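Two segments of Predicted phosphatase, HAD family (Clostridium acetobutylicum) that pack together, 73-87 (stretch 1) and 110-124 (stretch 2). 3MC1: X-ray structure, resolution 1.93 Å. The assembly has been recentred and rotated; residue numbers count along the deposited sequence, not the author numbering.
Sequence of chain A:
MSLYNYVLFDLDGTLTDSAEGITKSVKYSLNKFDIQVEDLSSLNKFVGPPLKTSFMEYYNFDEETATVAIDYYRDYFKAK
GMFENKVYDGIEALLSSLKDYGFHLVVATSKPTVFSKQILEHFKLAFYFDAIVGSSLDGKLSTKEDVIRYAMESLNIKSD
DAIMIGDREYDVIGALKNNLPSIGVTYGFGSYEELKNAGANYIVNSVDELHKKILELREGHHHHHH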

# COMPACT_ATOMS: atom_id res chain seq x y z
N TYR A 73 -7.86 16.09 -3.78
CA TYR A 73 -6.79 15.41 -3.06
C TYR A 73 -5.54 15.43 -3.94
O TYR A 73 -4.46 15.82 -3.49
N ARG A 74 -5.70 15.04 -5.20
CA ARG A 74 -4.57 15.00 -6.12
C ARG A 74 -3.94 16.34 -6.47
O ARG A 74 -2.74 16.40 -6.73
N ASP A 75 -4.73 17.41 -6.47
CA ASP A 75 -4.20 18.74 -6.76
C ASP A 75 -3.06 19.02 -5.79
O ASP A 75 -2.05 19.62 -6.16
N TYR A 76 -3.24 18.59 -4.55
CA TYR A 76 -2.24 18.79 -3.51
C TYR A 76 -1.21 17.65 -3.44
O TYR A 76 -0.02 17.88 -3.25
N PHE A 77 -1.69 16.41 -3.57
CA PHE A 77 -0.79 15.25 -3.48
C PHE A 77 0.25 15.17 -4.58
O PHE A 77 1.42 14.92 -4.32
N LYS A 78 -0.17 15.38 -5.82
CA LYS A 78 0.76 15.28 -6.94
C LYS A 78 1.94 16.24 -6.84
O LYS A 78 3.02 15.95 -7.36
N ALA A 79 1.74 17.36 -6.16
CA ALA A 79 2.78 18.38 -6.09
C ALA A 79 3.46 18.56 -4.74
O ALA A 79 4.58 19.06 -4.68
N LYS A 80 2.79 18.17 -3.67
CA LYS A 80 3.36 18.34 -2.34
C LYS A 80 3.23 17.11 -1.49
O LYS A 80 4.20 16.65 -0.89
N GLY A 81 2.01 16.58 -1.42
CA GLY A 81 1.75 15.41 -0.61
C GLY A 81 2.68 14.22 -0.79
O GLY A 81 3.16 13.65 0.19
N MSE A 82 2.93 13.82 -2.04
CA MSE A 82 3.79 12.67 -2.29
C MSE A 82 5.20 12.81 -1.71
O MSE A 82 5.85 11.80 -1.42
N PHE A 83 5.65 14.05 -1.52
CA PHE A 83 6.98 14.32 -0.99
C PHE A 83 7.01 14.40 0.54
O PHE A 83 8.07 14.25 1.14
N GLU A 84 5.86 14.66 1.16
CA GLU A 84 5.76 14.72 2.62
C GLU A 84 5.60 13.24 2.95
O GLU A 84 4.54 12.75 3.34
N ASN A 85 6.73 12.56 2.78
CA ASN A 85 6.83 11.12 2.88
C ASN A 85 8.19 10.75 3.47
O ASN A 85 9.10 11.58 3.53
N LYS A 86 8.33 9.49 3.88
CA LYS A 86 9.58 8.98 4.44
C LYS A 86 9.60 7.47 4.24
O LYS A 86 8.56 6.84 4.23
N VAL A 87 10.79 6.90 4.08
CA VAL A 87 10.93 5.46 3.94
C VAL A 87 11.12 4.92 5.35
O VAL A 87 11.86 5.52 6.14
N SER A 110 -2.86 -0.12 -4.12
CA SER A 110 -4.08 0.54 -4.59
C SER A 110 -3.71 1.98 -4.96
O SER A 110 -4.50 2.70 -5.57
N LYS A 111 -2.52 2.41 -4.57
CA LYS A 111 -2.11 3.77 -4.90
C LYS A 111 -1.89 3.83 -6.42
O LYS A 111 -1.45 2.87 -7.03
N PRO A 112 -2.23 4.97 -7.05
CA PRO A 112 -2.03 5.04 -8.51
C PRO A 112 -0.58 4.71 -8.88
O PRO A 112 0.35 5.15 -8.21
N THR A 113 -0.40 3.94 -9.96
CA THR A 113 0.93 3.55 -10.44
C THR A 113 1.82 4.76 -10.74
O THR A 113 3.02 4.75 -10.45
N VAL A 114 1.24 5.80 -11.32
CA VAL A 114 2.02 6.98 -11.67
C VAL A 114 2.66 7.63 -10.46
O VAL A 114 3.82 8.02 -10.51
N PHE A 115 1.90 7.74 -9.37
CA PHE A 115 2.43 8.32 -8.14
C PHE A 115 3.41 7.35 -7.46
O PHE A 115 4.45 7.77 -6.97
N SER A 116 3.06 6.07 -7.42
CA SER A 116 3.91 5.07 -6.77
C SER A 116 5.30 5.02 -7.40
O SER A 116 6.30 4.90 -6.70
N LYS A 117 5.36 5.13 -8.72
CA LYS A 117 6.63 5.12 -9.43
C LYS A 117 7.46 6.36 -9.09
O LYS A 117 8.65 6.26 -8.79
N GLN A 118 6.82 7.54 -9.14
CA GLN A 118 7.51 8.80 -8.83
C GLN A 118 8.08 8.76 -7.43
O GLN A 118 9.19 9.24 -7.20
N ILE A 119 7.30 8.24 -6.50
CA ILE A 119 7.71 8.16 -5.10
C ILE A 119 8.88 7.20 -4.91
O ILE A 119 9.87 7.55 -4.27
N LEU A 120 8.78 5.99 -5.46
CA LEU A 120 9.85 5.00 -5.30
C LEU A 120 11.15 5.44 -5.99
O LEU A 120 12.25 5.16 -5.50
N GLU A 121 11.03 6.14 -7.11
CA GLU A 121 12.21 6.64 -7.80
C GLU A 121 12.77 7.81 -6.99
O GLU A 121 13.98 7.94 -6.80
N HIS A 122 11.87 8.65 -6.49
CA HIS A 122 12.27 9.80 -5.68
C HIS A 122 13.09 9.32 -4.48
O HIS A 122 14.09 9.94 -4.10
N PHE A 123 12.68 8.21 -3.89
CA PHE A 123 13.37 7.66 -2.74
C PHE A 123 14.52 6.72 -3.09
O PHE A 123 15.16 6.16 -2.20
N LYS A 124 14.77 6.56 -4.39
CA LYS A 124 15.86 5.72 -4.89
C LYS A 124 15.74 4.23 -4.57
O LYS A 124 16.75 3.55 -4.37

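How does the start of stretch 2 meet the helix of stretch 1? K111 has its CA-to-CB bond sideways, but its chain (chi1 t, chi2 t, chi3 -138°, chi4 p) brings the far end nearer, so K111 CE lies 3.4 Å from F77 CZ; its NZ is hydrogen-bonded elsewhere in the structure. P112, at the N-cap position, points toward stretch 1, and its CG sits 3.6 Å from R74 NH2.

What fills the space between the two nearly parallel helices, whose axes approach to 11.3 Å at an angle of 20°? F115, chi1 m, points toward stretch 1 and receives the edge of F77 (chi1 t) on its face, with planes at 65° and F77 CE2 3.8 Å from F115 CD2. R74 CG lies at the edge of the F115 ring, near its plane, 3.9 Å from F115 CE2, while K78 CB lies 3.9 Å from F115 CE1. S116 points away, its OG donating to P112 O at 2.8 Å.

Which residues surround selenomethionine M82? Its chi1 p side chain reaches Q118 and I119: M82 SE is 3.6 Å from Q118 OE1, and M82 CE is 3.8 Å from I119 CG1. I119 (m, t) also brings CD1 to 4.0 Å from F77 CZ and CG2 to 3.7 Å from N85 ND2, an amide that donates to M82 O at 3.3 Å.

How is the far end closed, given that no direct hydrogen bond crosses the contact? H122, chi1 t, offers its ring face to the edge of F83, with F83 CD1 3.8 Å from H122 CE1. A water bridges the stretches here, donating to F83 O at 2.6 Å and making a weak bond with H122 NE2 at 3.3 Å. F123, chi1 m, then points toward stretch 1 and packs against N85 and V87: N85 CB meets its edge 3.5 Å from F123 CZ, and V87 CG2 lies 3.6 Å from F123 CG.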

# COMPACT_ATOMS: atom_id res chain seq x y z
CB TYR A 73 -7.22 13.96 -2.80
CG TYR A 73 -6.13 13.03 -2.30
CD1 TYR A 73 -6.09 12.65 -0.97
CD2 TYR A 73 -5.19 12.49 -3.18
CE1 TYR A 73 -5.14 11.73 -0.52
CE2 TYR A 73 -4.23 11.57 -2.74
CZ TYR A 73 -4.21 11.20 -1.41
OH TYR A 73 -3.31 10.26 -0.96
CB ARG A 74 -4.96 14.24 -7.39
CG ARG A 74 -5.12 12.75 -7.12
CD ARG A 74 -5.70 12.01 -8.31
NE ARG A 74 -5.87 10.59 -8.03
CZ ARG A 74 -6.50 9.75 -8.84
NH1 ARG A 74 -7.01 10.19 -9.98
NH2 ARG A 74 -6.60 8.46 -8.52
CB ASP A 75 -5.26 19.83 -6.57
CG ASP A 75 -6.46 19.66 -7.46
OD1 ASP A 75 -6.29 19.22 -8.62
OD2 ASP A 75 -7.57 19.98 -7.01
CB TYR A 76 -2.91 18.93 -2.15
CG TYR A 76 -1.93 19.13 -1.02
CD1 TYR A 76 -1.46 20.41 -0.70
CD2 TYR A 76 -1.43 18.05 -0.30
CE1 TYR A 76 -0.51 20.60 0.32
CE2 TYR A 76 -0.49 18.22 0.70
CZ TYR A 76 -0.03 19.49 1.01
OH TYR A 76 0.89 19.65 2.02
CB PHE A 77 -1.60 13.96 -3.49
CG PHE A 77 -0.76 12.74 -3.24
CD1 PHE A 77 -0.39 12.40 -1.95
CD2 PHE A 77 -0.29 11.96 -4.30
CE1 PHE A 77 0.43 11.29 -1.71
CE2 PHE A 77 0.53 10.85 -4.07
CZ PHE A 77 0.89 10.52 -2.77
CB LYS A 78 0.03 15.53 -8.26
CG LYS A 78 -0.34 17.00 -8.45
CD LYS A 78 -1.23 17.21 -9.66
CE LYS A 78 -1.54 18.69 -9.88
NZ LYS A 78 -2.47 18.90 -11.03
CB ALA A 79 2.21 19.73 -6.56
CB LYS A 80 2.69 19.51 -1.62
CG LYS A 80 2.95 20.87 -2.22
CD LYS A 80 3.83 21.71 -1.31
CE LYS A 80 3.19 21.90 0.07
NZ LYS A 80 4.08 22.71 0.95
CB MSE A 82 3.89 12.37 -3.80
CG MSE A 82 4.52 13.48 -4.63
SE MSE A 82 5.15 12.82 -6.37
CE MSE A 82 6.83 12.00 -5.77
CB PHE A 83 7.53 15.62 -1.60
CG PHE A 83 7.60 15.59 -3.11
CD1 PHE A 83 8.41 14.67 -3.76
CD2 PHE A 83 6.85 16.48 -3.87
CE1 PHE A 83 8.46 14.62 -5.16
CE2 PHE A 83 6.90 16.45 -5.27
CZ PHE A 83 7.71 15.51 -5.91
CB GLU A 84 4.53 15.54 3.00
CG GLU A 84 4.59 16.94 2.39
CD GLU A 84 3.45 17.86 2.82
OE1 GLU A 84 2.28 17.50 2.61
OE2 GLU A 84 3.74 18.94 3.37
CB ASN A 85 6.74 10.59 1.46
CG ASN A 85 6.09 9.25 1.35
OD1 ASN A 85 6.13 8.45 2.27
ND2 ASN A 85 5.51 8.99 0.18
CB LYS A 86 9.67 9.26 5.95
CG LYS A 86 9.76 10.72 6.34
CD LYS A 86 9.69 10.91 7.87
CE LYS A 86 8.36 10.42 8.44
NZ LYS A 86 8.19 10.76 9.88
CB VAL A 87 12.16 5.09 3.08
CG1 VAL A 87 12.38 3.58 3.09
CG2 VAL A 87 11.95 5.58 1.66
CB SER A 110 -5.18 0.54 -3.51
OG SER A 110 -5.78 -0.73 -3.35
CB LYS A 111 -0.81 4.12 -4.17
CG LYS A 111 -0.36 5.56 -4.37
CD LYS A 111 0.97 5.80 -3.71
CE LYS A 111 0.99 7.15 -3.00
NZ LYS A 111 -0.02 7.18 -1.91
CB PRO A 112 -2.39 6.48 -8.84
CG PRO A 112 -3.47 6.78 -7.85
CD PRO A 112 -2.91 6.19 -6.57
CB THR A 113 0.83 2.73 -11.74
OG1 THR A 113 -0.12 1.68 -11.58
CG2 THR A 113 2.18 2.14 -12.09
CB VAL A 114 1.14 8.01 -12.44
CG1 VAL A 114 -0.07 8.38 -11.61
CG2 VAL A 114 1.98 9.24 -12.78
CB PHE A 115 1.31 8.63 -7.14
CG PHE A 115 0.30 9.63 -7.64
CD1 PHE A 115 0.69 10.69 -8.47
CD2 PHE A 115 -1.03 9.54 -7.25
CE1 PHE A 115 -0.23 11.64 -8.89
CE2 PHE A 115 -1.96 10.49 -7.67
CZ PHE A 115 -1.56 11.54 -8.49
CB SER A 116 3.25 3.70 -6.86
OG SER A 116 1.92 3.75 -6.37
CB LYS A 117 6.37 5.04 -10.94
CG LYS A 117 7.61 4.77 -11.76
CD LYS A 117 7.26 4.65 -13.23
CE LYS A 117 8.32 3.84 -13.96
NZ LYS A 117 8.38 2.44 -13.42
CB GLN A 118 6.55 9.99 -8.89
CG GLN A 118 6.05 10.38 -10.24
CD GLN A 118 5.19 11.62 -10.15
OE1 GLN A 118 5.69 12.73 -9.90
NE2 GLN A 118 3.88 11.45 -10.34
CB ILE A 119 6.51 7.71 -4.23
CG1 ILE A 119 5.47 8.84 -4.16
CG2 ILE A 119 6.97 7.34 -2.84
CD1 ILE A 119 4.12 8.39 -3.64
CB LEU A 120 9.38 3.64 -5.82
CG LEU A 120 8.28 3.05 -4.93
CD1 LEU A 120 7.65 1.82 -5.57
CD2 LEU A 120 8.87 2.72 -3.57
CB GLU A 121 11.86 7.09 -9.21
CG GLU A 121 11.24 5.98 -10.05
CD GLU A 121 11.06 6.38 -11.50
OE1 GLU A 121 10.91 7.59 -11.78
OE2 GLU A 121 11.05 5.48 -12.36
CB HIS A 122 11.03 10.55 -5.16
CG HIS A 122 11.36 11.70 -4.26
ND1 HIS A 122 11.90 12.88 -4.72
CD2 HIS A 122 11.23 11.84 -2.92
CE1 HIS A 122 12.09 13.70 -3.70
NE2 HIS A 122 11.69 13.09 -2.60
CB PHE A 123 12.36 6.99 -1.80
CG PHE A 123 11.54 7.98 -1.01
CD1 PHE A 123 12.15 8.84 -0.09
CD2 PHE A 123 10.17 8.09 -1.20
CE1 PHE A 123 11.41 9.78 0.62
CE2 PHE A 123 9.41 9.04 -0.49
CZ PHE A 123 10.04 9.89 0.42
CB LYS A 124 17.19 6.27 -4.35
CG LYS A 124 17.36 7.76 -4.63
CD LYS A 124 18.55 8.34 -3.91
CE LYS A 124 18.63 9.85 -4.10
NZ LYS A 124 19.90 10.39 -3.52
O HOH W 1 10.51 13.61 0.45